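Local coordinates for predicted component of a thermophile-specific DNA repair system, contains a RAMP domain (Methanopyrus kandleri, PDB 4N0L), which is a zinc-containing Csm3 protein of type III-A CRISPR systems that binds RNA and probably serves in antiviral defence, at residues D146-G149 and R150-P154; E326-A329 and Y330-P333. All coordinates share one frame; numbering follows the deposited sequence.

Contact 1. Residues D146-G149 and R150-P154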
loop_
_atom_site.group_PDB
_atom_site.type_symbol
_atom_site.label_atom_id
_atom_site.label_comp_id
_atom_site.label_asym_id
_atom_site.label_seq_id
_atom_site.Cartn_x
_atom_site.Cartn_y
_atom_site.Cartn_z
ATOM N N ASP A 146 -26.922 5.029 15.576
ATOM C CA ASP A 146 -25.560 5.304 16.018
ATOM C C ASP A 146 -24.900 4.035 16.545
ATOM O O ASP A 146 -25.273 3.530 17.603
ATOM C CB ASP A 146 -25.555 6.397 17.091
ATOM C CG ASP A 146 -24.164 6.698 17.612
ATOM O OD1 ASP A 146 -24.040 7.081 18.795
ATOM O OD2 ASP A 146 -23.195 6.564 16.835
ATOM N N PRO A 147 -23.920 3.510 15.796
ATOM C CA PRO A 147 -23.240 2.263 16.154
ATOM C C PRO A 147 -22.088 2.475 17.131
ATOM O O PRO A 147 -21.475 1.502 17.568
ATOM C CB PRO A 147 -22.723 1.761 14.809
ATOM C CG PRO A 147 -22.408 3.019 14.067
ATOM C CD PRO A 147 -23.457 4.028 14.494
ATOM N N TYR A 148 -21.795 3.729 17.459
ATOM C CA TYR A 148 -20.630 4.050 18.280
ATOM C C TYR A 148 -20.983 4.380 19.728
ATOM O O TYR A 148 -20.160 4.934 20.460
ATOM C CB TYR A 148 -19.860 5.211 17.653
ATOM C CG TYR A 148 -19.354 4.900 16.267
ATOM C CD1 TYR A 148 -18.632 3.738 16.018
ATOM C CD2 TYR A 148 -19.604 5.757 15.204
ATOM C CE1 TYR A 148 -18.169 3.443 14.753
ATOM C CE2 TYR A 148 -19.145 5.469 13.930
ATOM C CZ TYR A 148 -18.428 4.310 13.711
ATOM O OH TYR A 148 -17.966 4.015 12.450
ATOM N N GLY A 149 -22.197 4.029 20.138
ATOM C CA GLY A 149 -22.671 4.326 21.478
ATOM C C GLY A 149 -21.791 3.730 22.560
ATOM O O GLY A 149 -21.484 4.386 23.556
ATOM N N ARG A 150 -21.379 2.481 22.362
ATOM C CA ARG A 150 -20.564 1.777 23.347
ATOM C C ARG A 150 -19.127 2.292 23.407
ATOM O O ARG A 150 -18.394 1.980 24.343
ATOM C CB ARG A 150 -20.553 0.277 23.045
ATOM C CG ARG A 150 -19.718 -0.079 21.833
ATOM C CD ARG A 150 -19.826 -1.551 21.478
ATOM N NE ARG A 150 -19.021 -2.389 22.363
ATOM C CZ ARG A 150 -18.991 -3.716 22.309
ATOM N NH1 ARG A 150 -19.725 -4.362 21.413
ATOM N NH2 ARG A 150 -18.228 -4.400 23.151
ATOM N N TYR A 151 -18.719 3.066 22.407
ATOM C CA TYR A 151 -17.355 3.585 22.367
ATOM C C TYR A 151 -17.279 5.031 22.841
ATOM O O TYR A 151 -16.242 5.478 23.336
ATOM C CB TYR A 151 -16.777 3.456 20.954
ATOM C CG TYR A 151 -16.850 2.043 20.418
ATOM C CD1 TYR A 151 -16.037 1.042 20.935
ATOM C CD2 TYR A 151 -17.743 1.705 19.408
ATOM C CE1 TYR A 151 -16.105 -0.252 20.460
ATOM C CE2 TYR A 151 -17.817 0.410 18.923
ATOM C CZ TYR A 151 -16.996 -0.563 19.454
ATOM O OH TYR A 151 -17.067 -1.851 18.978
ATOM N N ARG A 152 -18.389 5.751 22.714
ATOM C CA ARG A 152 -18.426 7.157 23.098
ATOM C C ARG A 152 -19.859 7.648 23.240
ATOM O O ARG A 152 -20.761 7.181 22.542
ATOM C CB ARG A 152 -17.673 8.018 22.072
ATOM C CG ARG A 152 -18.265 7.999 20.659
ATOM C CD ARG A 152 -19.135 9.224 20.389
ATOM N NE ARG A 152 -19.711 9.209 19.048
ATOM C CZ ARG A 152 -20.866 8.625 18.740
ATOM N NH1 ARG A 152 -21.571 8.003 19.679
ATOM N NH2 ARG A 152 -21.319 8.658 17.495
ATOM N N ASP A 153 -20.056 8.594 24.153
ATOM C CA ASP A 153 -21.344 9.244 24.323
ATOM C C ASP A 153 -21.560 10.228 23.184
ATOM O O ASP A 153 -20.699 11.064 22.920
ATOM C CB ASP A 153 -21.411 9.963 25.672
ATOM C CG ASP A 153 -22.804 10.475 25.999
ATOM O OD1 ASP A 153 -23.229 10.336 27.166
ATOM O OD2 ASP A 153 -23.468 11.031 25.097
ATOM N N PRO A 154 -22.710 10.125 22.500
ATOM C CA PRO A 154 -23.060 11.045 21.410
ATOM C C PRO A 154 -23.025 12.514 21.843
ATOM O O PRO A 154 -22.871 13.397 20.999
ATOM C CB PRO A 154 -24.486 10.616 21.027
ATOM C CG PRO A 154 -24.963 9.742 22.152
ATOM C CD PRO A 154 -23.736 9.089 22.694
#
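R152 grips D146 end-on across a tight loop turn, one nitrogen to each carboxylate oxygen. NH1 reaches OD1 of D146 at 2.8 Å, nearly straight (168°), in the guanidinium plane and on the syn lone pair. NH2 meets OD2 of D146 at 2.9 Å on a more bent path, consistent with planes 37° apart. OD2 also accepts from the backbone N of Y148 at 3.2 Å, which closes an Asx turn; the two donors approach from opposite faces of the carboxylate. Aspartate suits this place, its short chain serving arginine and backbone together.

One face of the guanidinium lies against CB of Y148, 3.7 Å from CZ of R152, while the tyrosine ring stands almost perpendicular to it. The bend of the arginine chain at chi2 (99°) brings its end back over the turn. Beneath, O of Y148 accepts from N of Y151 at 3.1 Å and from N of R152 at 3.0 Å, fixing the backbone from which that chain rises. The Y148 and Y151 rings touch through CD1 and CD2, respectively.

Farther out, F130 O takes R152 NE and V76 O pairs with Y148 OH, anchoring the loop between helices 133-137 and 157-160. With its charge matched by D146, the buried R152 probably remains protonated and fastens a segment that has no regular secondary structure.

Contact 2. Residues E326-A329 and Y330-P333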
loop_
_atom_site.group_PDB
_atom_site.type_symbol
_atom_site.label_atom_id
_atom_site.label_comp_id
_atom_site.label_asym_id
_atom_site.label_seq_id
_atom_site.Cartn_x
_atom_site.Cartn_y
_atom_site.Cartn_z
ATOM N N GLU A 326 18.667 -14.531 2.999
ATOM C CA GLU A 326 18.296 -15.816 2.425
ATOM C C GLU A 326 19.021 -16.031 1.105
ATOM O O GLU A 326 19.508 -15.080 0.494
ATOM C CB GLU A 326 16.783 -15.885 2.205
ATOM C CG GLU A 326 16.152 -17.232 2.520
ATOM C CD GLU A 326 16.376 -17.654 3.956
ATOM O OE1 GLU A 326 15.877 -16.956 4.866
ATOM O OE2 GLU A 326 17.046 -18.684 4.178
ATOM N N ASP A 327 19.088 -17.282 0.662
ATOM C CA ASP A 327 19.748 -17.603 -0.596
ATOM C C ASP A 327 18.772 -17.333 -1.737
ATOM O O ASP A 327 18.343 -18.249 -2.441
ATOM C CB ASP A 327 20.220 -19.059 -0.606
ATOM C CG ASP A 327 21.014 -19.411 -1.851
ATOM O OD1 ASP A 327 21.612 -18.497 -2.457
ATOM O OD2 ASP A 327 21.039 -20.604 -2.221
ATOM N N ARG A 328 18.425 -16.060 -1.905
ATOM C CA ARG A 328 17.399 -15.632 -2.854
ATOM C C ARG A 328 17.731 -14.264 -3.431
ATOM O O ARG A 328 18.382 -13.448 -2.778
ATOM C CB ARG A 328 16.022 -15.564 -2.179
ATOM C CG ARG A 328 15.575 -16.812 -1.433
ATOM C CD ARG A 328 14.832 -17.750 -2.364
ATOM N NE ARG A 328 13.694 -17.069 -2.977
ATOM C CZ ARG A 328 12.512 -16.905 -2.386
ATOM N NH1 ARG A 328 11.537 -16.266 -3.016
ATOM N NH2 ARG A 328 12.304 -17.378 -1.165
ATOM N N ALA A 329 17.262 -14.005 -4.646
ATOM C CA ALA A 329 17.464 -12.707 -5.275
ATOM C C ALA A 329 16.391 -11.729 -4.802
ATOM O O ALA A 329 16.589 -10.514 -4.820
ATOM C CB ALA A 329 17.441 -12.840 -6.791
ATOM N N TYR A 330 15.262 -12.279 -4.366
ATOM C CA TYR A 330 14.137 -11.485 -3.890
ATOM C C TYR A 330 13.356 -12.258 -2.834
ATOM O O TYR A 330 13.434 -13.482 -2.769
ATOM C CB TYR A 330 13.215 -11.101 -5.052
ATOM C CG TYR A 330 12.434 -12.262 -5.641
ATOM C CD1 TYR A 330 11.216 -12.661 -5.096
ATOM C CD2 TYR A 330 12.925 -12.969 -6.733
ATOM C CE1 TYR A 330 10.508 -13.726 -5.627
ATOM C CE2 TYR A 330 12.222 -14.037 -7.272
ATOM C CZ TYR A 330 11.016 -14.410 -6.714
ATOM O OH TYR A 330 10.317 -15.467 -7.248
ATOM N N LEU A 331 12.597 -11.542 -2.009
ATOM C CA LEU A 331 11.640 -12.188 -1.119
ATOM C C LEU A 331 10.239 -11.679 -1.428
ATOM O O LEU A 331 10.053 -10.519 -1.792
ATOM C CB LEU A 331 11.991 -11.942 0.351
ATOM C CG LEU A 331 13.322 -12.508 0.854
ATOM C CD1 LEU A 331 13.539 -12.170 2.322
ATOM C CD2 LEU A 331 13.385 -14.013 0.631
ATOM N N ARG A 332 9.256 -12.560 -1.291
ATOM C CA ARG A 332 7.864 -12.183 -1.474
ATOM C C ARG A 332 7.392 -11.459 -0.211
ATOM O O ARG A 332 8.014 -11.609 0.842
ATOM C CB ARG A 332 7.014 -13.421 -1.775
ATOM C CG ARG A 332 7.359 -14.084 -3.106
ATOM C CD ARG A 332 6.628 -13.435 -4.275
ATOM N NE ARG A 332 5.180 -13.598 -4.185
ATOM C CZ ARG A 332 4.509 -14.618 -4.713
ATOM N NH1 ARG A 332 3.191 -14.685 -4.580
ATOM N NH2 ARG A 332 5.155 -15.571 -5.370
ATOM N N PRO A 333 6.312 -10.658 -0.313
ATOM C CA PRO A 333 5.800 -9.881 0.826
ATOM C C PRO A 333 5.681 -10.685 2.121
ATOM O O PRO A 333 6.142 -10.230 3.167
ATOM C CB PRO A 333 4.421 -9.434 0.342
ATOM C CG PRO A 333 4.585 -9.298 -1.123
ATOM C CD PRO A 333 5.539 -10.386 -1.541
#
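R328 and L331 meet through aliphatic carbons: CG of R328 lies 4.1 Å from CD2 of L331. The same methyl meets CB of E326 at 4.2 Å, so one leucine branch touches the aliphatic parts of two charged residues. Leucine fits here because CD2 can face these carbons while the residue as a whole is buried against A322 and L325 of helix 322-325.

Flat groups supply the second kind of contact. The R328 chain folds at chi2 (-89°) and again at chi3, which lays the guanidinium over the backbone O of Y330; this oxygen sits above the plane near its rim, with NH1 of R328 at 3.4 Å, and the angle is too poor for a hydrogen bond. CD2 of L331 lies over that same face. The ring of Y330 stands nearly upright to the guanidinium, the planes 81° apart, and CE1 of Y330 comes 3.8 Å from NH1 of R328. With CZ of R328 5.3 Å from the ring centroid, cation-pi attraction is at most weak.

The charged ends of R328 and E326 find partners outside the loop. NH2 of R328 forms a salt bridge with E335 OE2, and E326 pairs with R339. Arginine suits position 328 because its long stem can pack on leucine while its head still reaches a carboxylate.

R332 occupies the N-cap position of helix 333-338, and its backbone N donates to OE1 of the same E335. P333 follows as the first helical residue, where proline's lack of an N-H costs nothing. Together with the L331 backbone pairing to I272, these features mark a helix-to-helix connection that turns at D327 (an inverse gamma turn) and A329, then runs extended through Y330-R332 beside strand 268-278 in the antiparallel sheet of this RRM-like fold.

Contacts 1 and 2 are both local loop connections between helices, but they occupy opposite sides of the chain's centre, with centres about 46 Å apart and nearest atoms about 29 Å apart. Contact 1 belongs to the zinc-bearing part of the molecule: the Y148 side chain is about 9 Å from the metal and about 6 Å from the side chain of its ligand H86, near the site without joining it. Contact 2 lies away from the zinc, alongside strand 268-278. Arginine is central to both, yet it is paired within the loop at 146-154, whereas at 326-333 its carboxylate partner comes from the following helix.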